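Local coordinates for enterobactin biosynthesis protein YbdZ (PDB 5JA1) that takes part in enterobactin biosynthesis, plays a role in the catalytic function of EntF and is required for amino acid adenylation in non-ribosomal peptide synthesis, at residues 16-21 with 41-46. Residues are numbered along the deposited sequence; the frame is centred on the assembly and turned at random.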
ATOM      1  N   PHE B  16     -27.803   8.200 -12.349  1.00 31.55           N
ATOM      2  CA  PHE B  16     -27.451   8.837 -11.087  1.00 32.36           C
ATOM      3  C   PHE B  16     -28.326  10.052 -10.833  1.00 33.24           C
ATOM      4  O   PHE B  16     -28.481  10.905 -11.713  1.00 37.23           O
ATOM      5  CB  PHE B  16     -25.977   9.260 -11.079  1.00 28.62           C
ATOM      6  CG  PHE B  16     -25.017   8.113 -11.181  1.00 26.97           C
ATOM      7  CD1 PHE B  16     -24.608   7.432 -10.047  1.00 25.20           C
ATOM      8  CD2 PHE B  16     -24.520   7.717 -12.411  1.00 22.94           C
ATOM      9  CE1 PHE B  16     -23.720   6.374 -10.137  1.00 21.22           C
ATOM     10  CE2 PHE B  16     -23.633   6.661 -12.508  1.00 23.58           C
ATOM     11  CZ  PHE B  16     -23.232   5.989 -11.371  1.00 21.76           C
ATOM     12  N   TYR B  17     -28.890  10.128  -9.629  1.00 23.22           N
ATOM     13  CA  TYR B  17     -29.435  11.383  -9.143  1.00 23.66           C
ATOM     14  C   TYR B  17     -28.309  12.390  -8.934  1.00 30.40           C
ATOM     15  O   TYR B  17     -27.127  12.039  -8.870  1.00 21.73           O
ATOM     16  CB  TYR B  17     -30.170  11.193  -7.813  1.00 32.23           C
ATOM     17  CG  TYR B  17     -31.368  10.273  -7.831  1.00 33.77           C
ATOM     18  CD1 TYR B  17     -32.641  10.766  -8.086  1.00 36.30           C
ATOM     19  CD2 TYR B  17     -31.233   8.920  -7.550  1.00 32.50           C
ATOM     20  CE1 TYR B  17     -33.743   9.933  -8.085  1.00 43.86           C
ATOM     21  CE2 TYR B  17     -32.330   8.078  -7.548  1.00 40.53           C
ATOM     22  CZ  TYR B  17     -33.582   8.589  -7.816  1.00 48.60           C
ATOM     23  OH  TYR B  17     -34.674   7.752  -7.814  1.00 55.68           O
ATOM     24  N   ILE B  18     -28.687  13.657  -8.812  1.00 23.62           N
ATOM     25  CA  ILE B  18     -27.783  14.706  -8.359  1.00 30.96           C
ATOM     26  C   ILE B  18     -28.422  15.358  -7.144  1.00 23.04           C
ATOM     27  O   ILE B  18     -29.492  15.971  -7.250  1.00 24.57           O
ATOM     28  CB  ILE B  18     -27.486  15.737  -9.457  1.00 27.58           C
ATOM     29  CG1 ILE B  18     -26.879  15.043 -10.678  1.00 24.34           C
ATOM     30  CG2 ILE B  18     -26.537  16.805  -8.932  1.00 23.53           C
ATOM     31  CD1 ILE B  18     -26.365  15.993 -11.737  1.00 40.97           C
ATOM     32  N   LEU B  19     -27.778  15.209  -5.991  1.00 21.67           N
ATOM     33  CA  LEU B  19     -28.309  15.667  -4.718  1.00 24.97           C
ATOM     34  C   LEU B  19     -27.554  16.902  -4.239  1.00 27.86           C
ATOM     35  O   LEU B  19     -26.460  17.213  -4.716  1.00 31.35           O
ATOM     36  CB  LEU B  19     -28.225  14.556  -3.666  1.00 21.93           C
ATOM     37  CG  LEU B  19     -28.706  13.168  -4.102  1.00 20.64           C
ATOM     38  CD1 LEU B  19     -28.634  12.196  -2.938  1.00 19.81           C
ATOM     39  CD2 LEU B  19     -30.115  13.221  -4.676  1.00 22.26           C
ATOM     40  N   ARG B  20     -28.156  17.603  -3.281  1.00 26.23           N
ATOM     41  CA  ARG B  20     -27.587  18.840  -2.764  1.00 31.69           C
ATOM     42  C   ARG B  20     -27.951  18.986  -1.294  1.00 31.55           C
ATOM     43  O   ARG B  20     -29.112  18.792  -0.921  1.00 41.28           O
ATOM     44  CB  ARG B  20     -28.089  20.052  -3.555  1.00 36.12           C
ATOM     45  CG  ARG B  20     -27.575  21.387  -3.048  1.00 34.28           C
ATOM     46  CD  ARG B  20     -28.264  22.543  -3.753  1.00 44.72           C
ATOM     47  NE  ARG B  20     -27.715  23.834  -3.349  1.00 52.75           N
ATOM     48  CZ  ARG B  20     -28.129  24.526  -2.291  1.00 55.71           C
ATOM     49  NH1 ARG B  20     -29.101  24.051  -1.524  1.00 59.26           N
ATOM     50  NH2 ARG B  20     -27.570  25.692  -2.000  1.00 54.57           N
ATOM     51  N   ASN B  21     -26.966  19.333  -0.471  1.00 21.77           N
ATOM     52  CA  ASN B  21     -27.171  19.503   0.957  1.00 26.02           C
ATOM     53  C   ASN B  21     -27.391  20.981   1.281  1.00 34.90           C
ATOM     54  O   ASN B  21     -27.531  21.824   0.390  1.00 40.84           O
ATOM     55  CB  ASN B  21     -25.991  18.913   1.735  1.00 29.38           C
ATOM     56  CG  ASN B  21     -24.650  19.498   1.316  1.00 34.53           C
ATOM     57  OD1 ASN B  21     -24.578  20.578   0.730  1.00 41.27           O
ATOM     58  ND2 ASN B  21     -23.577  18.779   1.622  1.00 38.41           N
ATOM     59  N   ILE B  41     -33.112  16.170  -3.839  1.00 35.41           N
ATOM     60  CA  ILE B  41     -32.948  15.785  -5.234  1.00 31.82           C
ATOM     61  C   ILE B  41     -32.990  17.042  -6.091  1.00 36.07           C
ATOM     62  O   ILE B  41     -33.945  17.825  -6.023  1.00 37.82           O
ATOM     63  CB  ILE B  41     -34.026  14.782  -5.665  1.00 34.70           C
ATOM     64  CG1 ILE B  41     -34.014  13.542  -4.766  1.00 36.57           C
ATOM     65  CG2 ILE B  41     -33.838  14.392  -7.126  1.00 33.23           C
ATOM     66  CD1 ILE B  41     -35.001  13.608  -3.613  1.00 40.19           C
ATOM     67  N   VAL B  42     -31.955  17.245  -6.896  1.00 36.90           N
ATOM     68  CA  VAL B  42     -31.892  18.368  -7.824  1.00 33.81           C
ATOM     69  C   VAL B  42     -32.179  17.923  -9.251  1.00 44.23           C
ATOM     70  O   VAL B  42     -33.010  18.516  -9.939  1.00 56.31           O
ATOM     71  CB  VAL B  42     -30.521  19.072  -7.722  1.00 29.59           C
ATOM     72  CG1 VAL B  42     -30.425  20.189  -8.741  1.00 36.97           C
ATOM     73  CG2 VAL B  42     -30.311  19.608  -6.320  1.00 27.75           C
ATOM     74  N   CYS B  43     -31.500  16.877  -9.709  1.00 42.81           N
ATOM     75  CA  CYS B  43     -31.703  16.322 -11.038  1.00 43.66           C
ATOM     76  C   CYS B  43     -32.217  14.896 -10.927  1.00 44.27           C
ATOM     77  O   CYS B  43     -31.812  14.146 -10.033  1.00 46.22           O
ATOM     78  CB  CYS B  43     -30.408  16.338 -11.860  1.00 48.09           C
ATOM     79  SG  CYS B  43     -29.994  17.928 -12.605  1.00 58.50           S
ATOM     80  N   GLN B  44     -33.119  14.532 -11.835  1.00 45.73           N
ATOM     81  CA  GLN B  44     -33.545  13.152 -11.959  1.00 48.62           C
ATOM     82  C   GLN B  44     -32.399  12.320 -12.534  1.00 49.75           C
ATOM     83  O   GLN B  44     -31.441  12.871 -13.081  1.00 54.90           O
ATOM     84  CB  GLN B  44     -34.789  13.066 -12.841  1.00 58.50           C
ATOM     85  CG  GLN B  44     -35.970  13.878 -12.321  1.00 66.77           C
ATOM     86  CD  GLN B  44     -36.404  13.463 -10.923  1.00 62.13           C
ATOM     87  OE1 GLN B  44     -36.322  12.290 -10.556  1.00 58.36           O
ATOM     88  NE2 GLN B  44     -36.867  14.429 -10.135  1.00 59.59           N
ATOM     89  N   PRO B  45     -32.461  10.981 -12.398  1.00 47.04           N
ATOM     90  CA  PRO B  45     -31.349  10.136 -12.868  1.00 44.79           C
ATOM     91  C   PRO B  45     -30.935  10.381 -14.312  1.00 44.00           C
ATOM     92  O   PRO B  45     -31.752  10.279 -15.232  1.00 51.05           O
ATOM     93  CB  PRO B  45     -31.897   8.717 -12.681  1.00 46.33           C
ATOM     94  CG  PRO B  45     -32.810   8.840 -11.514  1.00 48.51           C
ATOM     95  CD  PRO B  45     -33.457  10.196 -11.644  1.00 49.79           C
ATOM     96  N   GLN B  46     -29.657  10.702 -14.514  1.00 39.82           N
ATOM     97  CA  GLN B  46     -29.090  10.981 -15.826  1.00 41.74           C
ATOM     98  C   GLN B  46     -27.869  10.094 -16.047  1.00 33.59           C
ATOM     99  O   GLN B  46     -27.458   9.332 -15.167  1.00 27.87           O
ATOM    100  CB  GLN B  46     -28.702  12.457 -15.966  1.00 52.89           C
ATOM    101  CG  GLN B  46     -29.861  13.431 -15.896  1.00 64.05           C
ATOM    102  CD  GLN B  46     -29.390  14.864 -15.754  1.00 75.46           C
ATOM    103  OE1 GLN B  46     -28.207  15.117 -15.520  1.00 73.45           O
ATOM    104  NE2 GLN B  46     -30.310  15.810 -15.896  1.00 85.12           N
TER
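Pro45 sets CG over the centre of one face of the Tyr17 ring, with CD nearest Tyr17 CE1; Pro45 CG stands 3.8 Å from the ring centroid and 13° off the ring normal, a CH-pi contact between side chains that run side by side. Tyr17 CD1 meets Ile41 CG2 at 3.9 Å. Leu19 and Ile41, a non-hydrogen-bonded pair, share one face of the antiparallel sheet, Leu19 CD2 packing on Ile41 CG1. On the other face, Ile18 CB meets Cys43 CB at 3.8 Å, and Trp54 of helix 48-58 touches both side chains. In the backbone between them, Val42 and Cys43 both face Ile18 in a classic beta bulge: Ile18 O accepts from Val42 N at 2.8 Å and, weakly, from Cys43 N, while Ile18 N gives a weak bond to Cys43 O. Phe16 and Gln46 exchange two backbone bonds, Phe16 N to Gln46 O at 3.1 Å and Gln46 N to Phe16 O at 3.0 Å. An alanine at Tyr17 would probably leave the Pro45 ring without its aromatic platform and open a gap beside Ile41. Strand 16-20, central in the sheet of this MbtH-like protein, also pairs with strand 26-30. Backbone bonds hold the turning 41-46 chain to it while apolar contacts pack both faces.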